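Local coordinates for protein putative gamma-glutamylcyclotransferase YkqA (Bacillus subtilis, PDB 2QIK) that probably acts as a gamma-glutamylcyclotransferase, releasing 5-oxoproline from gamma-glutamyl substrates, although its physiological substrate has not been settled, at residues 241-245 / 246-250; 140-144 / 145-149; 130-134 / 135-139; 262-265 / 266-270. All coordinates share one frame; numbering follows the deposited sequence.

Contact 1 (241-245 / 246-250)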
loop_
_atom_site.group_PDB
_atom_site.type_symbol
_atom_site.label_atom_id
_atom_site.label_comp_id
_atom_site.label_asym_id
_atom_site.label_seq_id
_atom_site.Cartn_x
_atom_site.Cartn_y
_atom_site.Cartn_z
ATOM N N ILE A 241 -5.080 0.468 -19.659
ATOM C CA ILE A 241 -4.777 0.005 -20.976
ATOM C C ILE A 241 -4.140 -1.373 -20.887
ATOM O O ILE A 241 -3.664 -1.761 -19.839
ATOM C CB ILE A 241 -3.921 0.973 -21.793
ATOM C CG1 ILE A 241 -2.537 1.097 -21.259
ATOM C CG2 ILE A 241 -4.550 2.336 -21.867
ATOM C CD1 ILE A 241 -1.679 2.018 -22.131
ATOM N N ALA A 242 -4.089 -2.105 -21.980
ATOM C CA ALA A 242 -3.560 -3.439 -21.962
ATOM C C ALA A 242 -2.055 -3.485 -21.628
ATOM O O ALA A 242 -1.290 -2.608 -22.046
ATOM C CB ALA A 242 -3.767 -4.120 -23.302
ATOM N N PRO A 243 -1.655 -4.527 -20.909
ATOM C CA PRO A 243 -0.238 -4.725 -20.672
ATOM C C PRO A 243 0.473 -5.245 -21.951
ATOM O O PRO A 243 -0.166 -5.812 -22.855
ATOM C CB PRO A 243 -0.205 -5.831 -19.589
ATOM C CG PRO A 243 -1.478 -6.604 -19.787
ATOM C CD PRO A 243 -2.481 -5.568 -20.256
ATOM N N PRO A 244 1.773 -5.012 -22.060
ATOM C CA PRO A 244 2.471 -5.590 -23.208
ATOM C C PRO A 244 2.555 -7.111 -23.030
ATOM O O PRO A 244 2.482 -7.641 -21.941
ATOM C CB PRO A 244 3.842 -4.923 -23.160
ATOM C CG PRO A 244 3.997 -4.554 -21.770
ATOM C CD PRO A 244 2.690 -4.328 -21.156
ATOM N N GLN A 245 2.767 -7.830 -24.138
ATOM C CA GLN A 245 2.636 -9.262 -24.141
ATOM C C GLN A 245 3.610 -9.999 -23.257
ATOM O O GLN A 245 3.256 -10.926 -22.612
ATOM C CB GLN A 245 2.830 -9.776 -25.608
ATOM C CG GLN A 245 2.771 -11.263 -25.972
ATOM C CD GLN A 245 2.664 -11.457 -27.504
ATOM O OE1 GLN A 245 3.295 -12.362 -28.067
ATOM N NE2 GLN A 245 1.853 -10.589 -28.183
ATOM N N HIS A 246 4.856 -9.607 -23.279
ATOM C CA HIS A 246 5.927 -10.259 -22.542
ATOM C C HIS A 246 5.573 -10.231 -21.042
ATOM O O HIS A 246 5.548 -11.311 -20.352
ATOM C CB HIS A 246 7.237 -9.485 -22.949
ATOM C CG HIS A 246 7.465 -8.175 -22.203
ATOM N ND1 HIS A 246 6.704 -7.040 -22.402
ATOM C CD2 HIS A 246 8.330 -7.849 -21.198
ATOM C CE1 HIS A 246 7.101 -6.075 -21.597
ATOM N NE2 HIS A 246 8.084 -6.534 -20.853
ATOM N N TYR A 247 5.229 -9.028 -20.563
ATOM C CA TYR A 247 4.789 -8.767 -19.159
ATOM C C TYR A 247 3.508 -9.536 -18.822
ATOM O O TYR A 247 3.436 -10.148 -17.798
ATOM C CB TYR A 247 4.602 -7.284 -18.980
ATOM C CG TYR A 247 4.108 -6.835 -17.624
ATOM C CD1 TYR A 247 4.929 -6.844 -16.504
ATOM C CD2 TYR A 247 2.813 -6.407 -17.481
ATOM C CE1 TYR A 247 4.427 -6.427 -15.263
ATOM C CE2 TYR A 247 2.310 -6.003 -16.298
ATOM C CZ TYR A 247 3.114 -6.025 -15.181
ATOM O OH TYR A 247 2.566 -5.603 -14.019
ATOM N N GLN A 248 2.511 -9.524 -19.727
ATOM C CA GLN A 248 1.312 -10.270 -19.472
ATOM C C GLN A 248 1.587 -11.751 -19.310
ATOM O O GLN A 248 1.020 -12.440 -18.443
ATOM C CB GLN A 248 0.301 -10.074 -20.590
ATOM C CG GLN A 248 -0.918 -10.937 -20.423
ATOM C CD GLN A 248 -2.137 -10.610 -21.311
ATOM O OE1 GLN A 248 -3.100 -11.456 -21.438
ATOM N NE2 GLN A 248 -2.137 -9.445 -21.853
ATOM N N ILE A 249 2.522 -12.260 -20.115
ATOM C CA ILE A 249 2.842 -13.674 -19.948
ATOM C C ILE A 249 3.423 -13.990 -18.582
ATOM O O ILE A 249 3.160 -15.041 -18.025
ATOM C CB ILE A 249 3.750 -14.141 -21.104
ATOM C CG1 ILE A 249 3.033 -14.092 -22.467
ATOM C CG2 ILE A 249 4.245 -15.588 -20.864
ATOM C CD1 ILE A 249 3.992 -14.164 -23.687
ATOM N N GLU A 250 4.246 -13.101 -18.025
ATOM C CA GLU A 250 4.786 -13.306 -16.655
ATOM C C GLU A 250 3.660 -13.418 -15.654
ATOM O O GLU A 250 3.638 -14.323 -14.825
ATOM C CB GLU A 250 5.719 -12.175 -16.293
ATOM C CG GLU A 250 6.977 -12.152 -17.110
ATOM C CD GLU A 250 7.792 -10.897 -16.903
ATOM O OE1 GLU A 250 7.960 -10.184 -17.915
ATOM O OE2 GLU A 250 8.369 -10.633 -15.836
#
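Pro244 and Gln248 are joined by the first backbone bond of a new helix: the chain arrives extended through 241-244, turns helical at Gln245, and the N-H of Gln248 reaches the carbonyl O of Pro244 at 2.9 Å. Pro244 is the N-cap residue. One residue on, Ile249 N bonds to Gln245 O, also at 2.9 Å.

Both prolines pack on the first turn: Pro243 on the Tyr247 ring, Pro244 on His246 and on Tyr247 CB. Pro243 sets its CB at the edge of the Tyr247 ring, in the ring plane, 3.7 Å from CD2. The Pro244 ring meets His246 with its CG 3.5 Å from CE1 of the imidazole. That approach depends on a chi1 of 81°, which puts His246 CG between the backbone N and the carbonyl carbon and folds the imidazole back toward the proline. The same Pro244 CG is 4.0 Å from Tyr247 CB, and Tyr247 CB in turn lies over one face of the His246 ring, toward its rim. On another side of the turn, Gln245 and Ile249 run alongside each other, with Gln245 CG 3.9 Å from Ile249 CD1.

Tyr247 carries this turn inward. Its hydroxyl is hydrogen-bonded to Ala177 N and to a bound citrate, so the start of helix 245-258 borders that ligand; its ring makes a cation-pi contact with Arg176. Pro243 and Pro244 rest on Ser175 and Arg176 of strand 174-180, while Ala242 makes backbone bonds to Ser175 and Pro275, tying the incoming loop to that strand and to the C-terminal tail.

Contact 2 (140-144 / 145-149)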
loop_
_atom_site.group_PDB
_atom_site.type_symbol
_atom_site.label_atom_id
_atom_site.label_comp_id
_atom_site.label_asym_id
_atom_site.label_seq_id
_atom_site.Cartn_x
_atom_site.Cartn_y
_atom_site.Cartn_z
ATOM N N ALA A 140 11.022 -15.542 -13.427
ATOM C CA ALA A 140 12.107 -15.424 -14.403
ATOM C C ALA A 140 12.971 -14.189 -14.163
ATOM O O ALA A 140 14.179 -14.283 -14.217
ATOM C CB ALA A 140 11.563 -15.383 -15.798
ATOM N N ARG A 141 12.389 -13.037 -13.864
ATOM C CA ARG A 141 13.161 -11.806 -13.606
ATOM C C ARG A 141 13.962 -12.000 -12.310
ATOM O O ARG A 141 15.103 -11.593 -12.269
ATOM C CB ARG A 141 12.352 -10.513 -13.582
ATOM C CG ARG A 141 11.856 -10.116 -14.954
ATOM C CD ARG A 141 11.115 -8.782 -14.885
ATOM N NE ARG A 141 12.056 -7.739 -14.448
ATOM C CZ ARG A 141 11.723 -6.493 -14.136
ATOM N NH1 ARG A 141 10.477 -6.205 -14.197
ATOM N NH2 ARG A 141 12.670 -5.621 -13.698
ATOM N N PHE A 142 13.390 -12.621 -11.285
ATOM C CA PHE A 142 14.176 -12.920 -10.090
ATOM C C PHE A 142 15.417 -13.704 -10.457
ATOM O O PHE A 142 16.526 -13.464 -9.969
ATOM C CB PHE A 142 13.397 -13.705 -9.052
ATOM C CG PHE A 142 12.151 -13.039 -8.483
ATOM C CD1 PHE A 142 11.056 -13.843 -8.167
ATOM C CD2 PHE A 142 12.081 -11.692 -8.184
ATOM C CE1 PHE A 142 9.920 -13.298 -7.583
ATOM C CE2 PHE A 142 10.913 -11.151 -7.580
ATOM C CZ PHE A 142 9.828 -11.970 -7.332
ATOM N N GLN A 143 15.220 -14.746 -11.242
ATOM C CA GLN A 143 16.348 -15.629 -11.614
ATOM C C GLN A 143 17.405 -14.831 -12.366
ATOM O O GLN A 143 18.598 -14.998 -12.128
ATOM C CB GLN A 143 15.870 -16.780 -12.471
ATOM C CG GLN A 143 15.050 -17.782 -11.712
ATOM C CD GLN A 143 14.473 -18.864 -12.575
ATOM O OE1 GLN A 143 14.360 -20.025 -12.134
ATOM N NE2 GLN A 143 14.185 -18.534 -13.823
ATOM N N LYS A 144 17.016 -13.986 -13.320
ATOM C CA LYS A 144 17.976 -13.149 -14.079
ATOM C C LYS A 144 18.778 -12.198 -13.211
ATOM O O LYS A 144 19.929 -11.919 -13.498
ATOM C CB LYS A 144 17.309 -12.363 -15.176
ATOM C CG LYS A 144 16.779 -13.192 -16.276
ATOM C CD LYS A 144 16.174 -12.330 -17.347
ATOM C CE LYS A 144 14.810 -12.830 -17.709
ATOM N NZ LYS A 144 13.704 -11.836 -17.611
ATOM N N ALA A 145 18.155 -11.699 -12.137
ATOM C CA ALA A 145 18.785 -10.785 -11.229
ATOM C C ALA A 145 19.584 -11.528 -10.146
ATOM O O ALA A 145 20.228 -10.882 -9.345
ATOM C CB ALA A 145 17.734 -9.922 -10.596
ATOM N N GLY A 146 19.515 -12.871 -10.092
ATOM C CA GLY A 146 20.227 -13.612 -9.073
ATOM C C GLY A 146 19.637 -13.547 -7.699
ATOM O O GLY A 146 20.320 -13.786 -6.715
ATOM N N VAL A 147 18.349 -13.213 -7.604
ATOM C CA VAL A 147 17.658 -13.118 -6.340
ATOM C C VAL A 147 16.582 -14.144 -6.073
ATOM O O VAL A 147 15.840 -14.063 -5.087
ATOM C CB VAL A 147 17.094 -11.678 -6.117
ATOM C CG1 VAL A 147 18.201 -10.665 -6.133
ATOM C CG2 VAL A 147 15.992 -11.338 -7.080
ATOM N N ASP A 148 16.398 -15.086 -6.987
ATOM C CA ASP A 148 15.312 -16.067 -6.810
ATOM C C ASP A 148 15.433 -16.868 -5.550
ATOM O O ASP A 148 14.420 -17.292 -5.011
ATOM C CB ASP A 148 15.097 -17.009 -8.014
ATOM C CG ASP A 148 13.750 -17.655 -7.982
ATOM O OD1 ASP A 148 12.736 -16.948 -7.799
ATOM O OD2 ASP A 148 13.628 -18.871 -8.159
ATOM N N HIS A 149 16.648 -17.061 -5.060
ATOM C CA HIS A 149 16.852 -17.718 -3.794
ATOM C C HIS A 149 16.085 -17.094 -2.631
ATOM O O HIS A 149 15.805 -17.781 -1.644
ATOM C CB HIS A 149 18.352 -17.797 -3.480
ATOM C CG HIS A 149 19.058 -16.493 -3.289
ATOM N ND1 HIS A 149 19.160 -15.890 -2.058
ATOM C CD2 HIS A 149 19.595 -15.632 -4.186
ATOM C CE1 HIS A 149 19.817 -14.755 -2.198
ATOM N NE2 HIS A 149 20.081 -14.559 -3.471
HETATM O O HOH W 1 15.355 -20.528 -9.390
#
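Phe142 O lies where helix 140-145 ends, and the departing chain wraps round it: Val147 N bonds to it at 3.0 Å, with weak bonds from Ala145 N and Asp148 N. Gly146, at positive phi, sends its N-H to Gln143 O at 3.1 Å, standing well above that carbonyl's plane, while Ala145 N still reaches Arg141 O in helical fashion.

The reversal brings Asp148 back against the last turn. Its OD1 lies 3.5 Å from both CB and CD1 of Phe142, the carboxylate and ring planes turned only 17° apart. With CG anti to the backbone N (chi1 -161°), Asp148 runs alongside Gln143, CB to Gln143 CG 3.8 Å. A water joins their ends, 2.7 Å from Asp148 OD2 and 3.0 Å from Gln143 OE1. With an alanine here the carboxylate goes, and the water would probably lose its Asp148 anchor, while the OD1 contact with Phe142 CB and CD1 disappears. Val147 CG2 approaches Phe142 CB at 4.0 Å.

Farther out, the Phe142 ring stacks with Phe151 and touches Tyr200 and Arg204 of helix 198-204. The positive-phi glycine and two bonds, Val147 N to Phe142 O and Gly146 N to Gln143 O, make a Schellman motif, ending the helix before strand 154-161.

Contact 3 (130-134 / 135-139). With CIT (citric acid), chain B.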
loop_
_atom_site.group_PDB
_atom_site.type_symbol
_atom_site.label_atom_id
_atom_site.label_comp_id
_atom_site.label_asym_id
_atom_site.label_seq_id
_atom_site.Cartn_x
_atom_site.Cartn_y
_atom_site.Cartn_z
ATOM N N TYR A 130 5.825 -10.316 1.873
ATOM C CA TYR A 130 5.735 -9.552 0.639
ATOM C C TYR A 130 4.621 -10.117 -0.240
ATOM O O TYR A 130 4.654 -11.285 -0.641
ATOM C CB TYR A 130 7.061 -9.558 -0.117
ATOM C CG TYR A 130 6.970 -8.994 -1.520
ATOM C CD1 TYR A 130 6.428 -7.762 -1.749
ATOM C CD2 TYR A 130 7.376 -9.738 -2.590
ATOM C CE1 TYR A 130 6.230 -7.298 -3.026
ATOM C CE2 TYR A 130 7.223 -9.281 -3.903
ATOM C CZ TYR A 130 6.629 -8.045 -4.097
ATOM O OH TYR A 130 6.406 -7.602 -5.376
ATOM N N PHE A 131 3.625 -9.265 -0.528
ATOM C CA PHE A 131 2.442 -9.649 -1.339
ATOM C C PHE A 131 2.607 -9.169 -2.790
ATOM O O PHE A 131 2.673 -7.944 -3.033
ATOM C CB PHE A 131 1.209 -9.061 -0.717
ATOM C CG PHE A 131 -0.059 -9.432 -1.384
ATOM C CD1 PHE A 131 -0.618 -10.704 -1.306
ATOM C CD2 PHE A 131 -0.776 -8.498 -2.114
ATOM C CE1 PHE A 131 -1.821 -11.028 -1.973
ATOM C CE2 PHE A 131 -1.943 -8.898 -2.805
ATOM C CZ PHE A 131 -2.445 -10.095 -2.687
ATOM N N ALA A 132 2.717 -10.126 -3.690
ATOM C CA ALA A 132 2.860 -9.849 -5.094
ATOM C C ALA A 132 1.572 -10.201 -5.817
ATOM O O ALA A 132 1.039 -11.306 -5.638
ATOM C CB ALA A 132 4.003 -10.782 -5.670
ATOM N N TYR A 133 1.136 -9.335 -6.711
ATOM C CA TYR A 133 -0.126 -9.486 -7.432
ATOM C C TYR A 133 0.045 -9.429 -8.944
ATOM O O TYR A 133 -0.936 -9.561 -9.674
ATOM C CB TYR A 133 -1.135 -8.448 -6.946
ATOM C CG TYR A 133 -0.642 -7.020 -7.096
ATOM C CD1 TYR A 133 -0.053 -6.383 -6.049
ATOM C CD2 TYR A 133 -0.686 -6.372 -8.303
ATOM C CE1 TYR A 133 0.488 -5.075 -6.188
ATOM C CE2 TYR A 133 -0.197 -5.120 -8.455
ATOM C CZ TYR A 133 0.421 -4.465 -7.413
ATOM O OH TYR A 133 0.874 -3.213 -7.657
ATOM N N GLY A 134 1.252 -9.201 -9.419
ATOM C CA GLY A 134 1.501 -9.149 -10.834
ATOM C C GLY A 134 2.709 -9.973 -11.238
ATOM O O GLY A 134 2.777 -11.113 -10.929
ATOM N N SER A 135 3.631 -9.357 -12.021
ATOM C CA SER A 135 4.760 -10.139 -12.560
ATOM C C SER A 135 5.728 -10.618 -11.490
ATOM O O SER A 135 6.460 -11.556 -11.746
ATOM C CB SER A 135 5.530 -9.488 -13.641
ATOM O OG SER A 135 6.394 -8.523 -13.151
ATOM N N CYS A 136 5.657 -10.050 -10.276
ATOM C CA CYS A 136 6.443 -10.625 -9.176
ATOM C C CYS A 136 5.873 -11.960 -8.678
ATOM O O CYS A 136 6.503 -12.573 -7.818
ATOM C CB CYS A 136 6.585 -9.658 -8.011
ATOM S SG CYS A 136 7.655 -8.279 -8.460
HETATM N N MSE A 137 4.733 -12.430 -9.203
HETATM C CA MSE A 137 4.299 -13.795 -8.985
HETATM C C MSE A 137 5.074 -14.816 -9.843
HETATM O O MSE A 137 5.057 -15.987 -9.499
HETATM C CB MSE A 137 2.812 -13.937 -9.303
HETATM C CG MSE A 137 1.901 -13.014 -8.438
HETATM SE SE MSE A 137 0.057 -13.396 -8.686
HETATM C CE MSE A 137 -0.172 -12.872 -10.438
ATOM N N ASP A 138 5.757 -14.352 -10.885
ATOM C CA ASP A 138 6.631 -15.194 -11.693
ATOM C C ASP A 138 8.069 -15.071 -11.237
ATOM O O ASP A 138 8.411 -14.111 -10.506
ATOM C CB ASP A 138 6.510 -14.731 -13.174
ATOM C CG ASP A 138 7.265 -15.563 -14.107
ATOM O OD1 ASP A 138 8.188 -15.023 -14.770
ATOM O OD2 ASP A 138 6.982 -16.754 -14.189
ATOM N N ASN A 139 8.883 -16.016 -11.603
ATOM C CA ASN A 139 10.259 -16.058 -11.138
ATOM C C ASN A 139 11.349 -15.744 -12.154
ATOM O O ASN A 139 12.496 -15.707 -11.762
ATOM C CB ASN A 139 10.575 -17.304 -10.334
ATOM C CG ASN A 139 10.659 -18.509 -11.186
ATOM O OD1 ASN A 139 11.217 -19.524 -10.733
ATOM N ND2 ASN A 139 10.151 -18.459 -12.400
HETATM C C1 CIT B . 5.300 -3.699 -11.536
HETATM O O1 CIT B . 5.103 -3.930 -12.689
HETATM O O2 CIT B . 6.331 -2.997 -11.187
HETATM C C2 CIT B . 4.269 -4.021 -10.505
HETATM C C3 CIT B . 4.397 -5.472 -10.076
HETATM O O7 CIT B . 5.700 -5.608 -9.376
HETATM C C4 CIT B . 3.358 -5.832 -9.041
HETATM C C5 CIT B . 3.458 -7.187 -8.433
HETATM O O3 CIT B . 3.847 -8.131 -9.099
HETATM O O4 CIT B . 3.041 -7.361 -7.271
HETATM C C6 CIT B . 4.413 -6.299 -11.290
HETATM O O5 CIT B . 5.514 -6.898 -11.534
HETATM O O6 CIT B . 3.353 -6.549 -11.866
#
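Citrate O3 is gripped by two backbone N-H groups, from Cys136 at 2.9 Å and, more weakly, from Gly134 at 2.8 Å. Tyr133 N donates to O4, the other oxygen of the same carboxylate, at 2.8 Å and 166°, and Ser135 N bonds to O6 of a second carboxylate. Ser135 OG donates a very short bond to O5, 2.5 Å, and also has Arg204 as a partner. Glu205 and Tyr247 OH also hydrogen-bond to the citrate, which probably comes from the crystallisation liquor.

A chi1 of 58° swings the Tyr133 ring over the carboxylate that its own N-H holds, with O4 3.4 Å above one face toward the rim. Its hydroxyl is tied to Phe232 O. A leucine in its place would remove the flat cover and is likely to leave Phe232 O without its hydroxyl mate and the citrate carboxylate less enclosed.

Beyond the citrate contacts, the loop folds on itself. Met137 N bonds to Gly134 O at 2.9 Å, closing the 3-10 turn. Cys136 CB sits at the edge of the Tyr130 ring, 3.3 Å from its OH, and packs on Ala132 CB at 3.7 Å.

The loop Tyr133-Gly134-Ser135-Cys136 resembles Tyr8-Gly9-Thr10-Leu11, the probable substrate-binding loop, so the citrate may mark a comparable anion pocket in the second AIG2-like region. Asp138 caps Ala140 N and forms a salt bridge with Arg253. The loop leads from strand 128-132, paired with strand 185-193, to helix 140-145, with Met137 packed on Ile251 of helix 245-258.

Contact 4 (262-265 / 266-270)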
loop_
_atom_site.group_PDB
_atom_site.type_symbol
_atom_site.label_atom_id
_atom_site.label_comp_id
_atom_site.label_asym_id
_atom_site.label_seq_id
_atom_site.Cartn_x
_atom_site.Cartn_y
_atom_site.Cartn_z
ATOM N N GLU A 262 -10.477 -19.764 -10.992
ATOM C CA GLU A 262 -11.569 -18.829 -11.314
ATOM C C GLU A 262 -10.952 -17.435 -11.352
ATOM O O GLU A 262 -11.274 -16.644 -12.239
ATOM C CB GLU A 262 -12.744 -18.815 -10.312
ATOM C CG GLU A 262 -13.930 -17.786 -10.565
ATOM C CD GLU A 262 -14.858 -18.026 -11.805
ATOM O OE1 GLU A 262 -15.757 -17.133 -12.218
ATOM O OE2 GLU A 262 -14.745 -19.136 -12.396
ATOM N N PHE A 263 -10.056 -17.149 -10.424
ATOM C CA PHE A 263 -9.462 -15.802 -10.416
ATOM C C PHE A 263 -8.546 -15.610 -11.572
ATOM O O PHE A 263 -8.597 -14.571 -12.235
ATOM C CB PHE A 263 -8.704 -15.535 -9.120
ATOM C CG PHE A 263 -8.067 -14.197 -9.123
ATOM C CD1 PHE A 263 -8.820 -13.080 -8.848
ATOM C CD2 PHE A 263 -6.721 -14.045 -9.451
ATOM C CE1 PHE A 263 -8.247 -11.812 -8.957
ATOM C CE2 PHE A 263 -6.189 -12.781 -9.553
ATOM C CZ PHE A 263 -6.951 -11.689 -9.288
ATOM N N THR A 264 -7.737 -16.617 -11.897
ATOM C CA THR A 264 -6.826 -16.516 -13.008
ATOM C C THR A 264 -7.544 -16.304 -14.294
ATOM O O THR A 264 -7.167 -15.471 -15.113
ATOM C CB THR A 264 -5.944 -17.774 -13.067
ATOM O OG1 THR A 264 -5.130 -17.823 -11.905
ATOM C CG2 THR A 264 -5.075 -17.800 -14.297
ATOM N N GLU A 265 -8.683 -16.987 -14.444
ATOM C CA GLU A 265 -9.467 -16.787 -15.649
ATOM C C GLU A 265 -10.029 -15.389 -15.771
ATOM O O GLU A 265 -10.026 -14.780 -16.854
ATOM C CB GLU A 265 -10.643 -17.771 -15.647
ATOM C CG GLU A 265 -11.559 -17.475 -16.791
ATOM C CD GLU A 265 -12.769 -18.384 -16.802
ATOM O OE1 GLU A 265 -13.170 -18.678 -17.960
ATOM O OE2 GLU A 265 -13.313 -18.818 -15.777
ATOM N N LYS A 266 -10.558 -14.857 -14.669
ATOM C CA LYS A 266 -11.014 -13.486 -14.619
ATOM C C LYS A 266 -9.935 -12.478 -14.950
ATOM O O LYS A 266 -10.190 -11.518 -15.659
ATOM C CB LYS A 266 -11.575 -13.204 -13.252
ATOM C CG LYS A 266 -12.974 -13.564 -13.090
ATOM C CD LYS A 266 -13.524 -12.791 -11.813
ATOM C CE LYS A 266 -14.904 -13.262 -11.522
ATOM N NZ LYS A 266 -15.668 -12.356 -10.487
ATOM N N LEU A 267 -8.750 -12.675 -14.387
ATOM C CA LEU A 267 -7.638 -11.757 -14.580
ATOM C C LEU A 267 -7.198 -11.754 -16.060
ATOM O O LEU A 267 -6.981 -10.711 -16.632
ATOM C CB LEU A 267 -6.481 -12.107 -13.625
ATOM C CG LEU A 267 -5.220 -11.188 -13.740
ATOM C CD1 LEU A 267 -5.455 -9.728 -13.431
ATOM C CD2 LEU A 267 -4.178 -11.716 -12.829
ATOM N N LYS A 268 -7.077 -12.954 -16.642
ATOM C CA LYS A 268 -6.761 -13.080 -18.039
ATOM C C LYS A 268 -7.825 -12.369 -18.873
ATOM O O LYS A 268 -7.491 -11.643 -19.797
ATOM C CB LYS A 268 -6.620 -14.543 -18.470
ATOM C CG LYS A 268 -5.342 -15.161 -18.019
ATOM C CD LYS A 268 -5.277 -16.691 -18.359
ATOM C CE LYS A 268 -3.943 -17.378 -17.970
ATOM N NZ LYS A 268 -3.933 -18.861 -18.219
ATOM N N ARG A 269 -9.113 -12.606 -18.595
ATOM C CA ARG A 269 -10.118 -11.987 -19.404
ATOM C C ARG A 269 -10.039 -10.441 -19.288
ATOM O O ARG A 269 -10.208 -9.685 -20.256
ATOM C CB ARG A 269 -11.541 -12.432 -18.956
ATOM C CG ARG A 269 -12.143 -13.868 -19.338
ATOM C CD ARG A 269 -13.751 -14.274 -18.845
ATOM N NE ARG A 269 -14.478 -14.276 -20.075
ATOM C CZ ARG A 269 -14.607 -13.235 -20.919
ATOM N NH1 ARG A 269 -15.316 -13.378 -22.058
ATOM N NH2 ARG A 269 -14.075 -12.044 -20.641
ATOM N N HIS A 270 -9.742 -9.943 -18.062
ATOM C CA HIS A 270 -9.608 -8.517 -17.875
ATOM C C HIS A 270 -8.464 -7.968 -18.689
ATOM O O HIS A 270 -8.642 -6.948 -19.366
ATOM C CB HIS A 270 -9.427 -8.197 -16.388
ATOM C CG HIS A 270 -9.316 -6.754 -16.095
ATOM N ND1 HIS A 270 -10.395 -5.898 -16.224
ATOM C CD2 HIS A 270 -8.268 -6.018 -15.689
ATOM C CE1 HIS A 270 -9.989 -4.679 -15.945
ATOM N NE2 HIS A 270 -8.701 -4.716 -15.605
#
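Phe263 and Leu267 form the apolar side of this helical turn, Phe263 CE2 lying 4.0 Å from Leu267 CD2. Matching torsions (chi1 178° and 180°) send both side chains off the same side of the helix, where those two atoms meet at a slant. Next to them Thr264 and Lys268 run side by side: the extended lysine passes the threonine, its CE 3.9 Å from the methyl CG2, before its amine reaches a salt bridge with Glu256.

Two oppositely charged pairs, also four residues apart, follow the outer side. Glu262 OE1 comes to 4.0 Å from Lys266 CE, but its distance to Lys266 NZ is 5.1 Å. Glu265 OE1 and Arg269 NE are likewise 5.1 Å apart. Neither is a salt bridge, though the opposite charges probably attract weakly across the surface.

Behind the side chains, the backbone sets this spacing. Leu267 N bonds to Phe263 O at 2.9 Å, and Lys268 N to Thr264 O at 2.9 Å; the bonds from Lys266 to Glu262 and from Arg269 to Glu265 extend the series. Thr264 OG1 turns back to Ser260 O. Leu267 rests on Thr165 and Phe167 of strand 164-171 and on Ile251, and Phe263 on Thr186 and Glu187. Apolar Phe263 and Leu267 toward strands and helix 245-258, with charged Glu262, Glu265, Lys266 and Arg269 exposed, make this an amphipathic alpha-helix.

Contact 3 is the buried member of the set, contact 2 lies at the surface, and contacts 1 and 4 are partly buried. Contact 3 runs straight into contact 2 along the chain, and the two touch where Phe142 CZ meets Cys136 O. Contact 1 reaches the same citrate through Tyr247 and packs on Ser135 and Asp138, so contacts 1 and 3 border one pocket. Contact 4 stands apart, about 5 Å from contacts 1 and 3 at the nearest atoms, on the following helix. Chemistry follows place: backbone N-H groups turned to an anion in contact 3, helix start and stop in contacts 1 and 2, mid-helix spacing in contact 4.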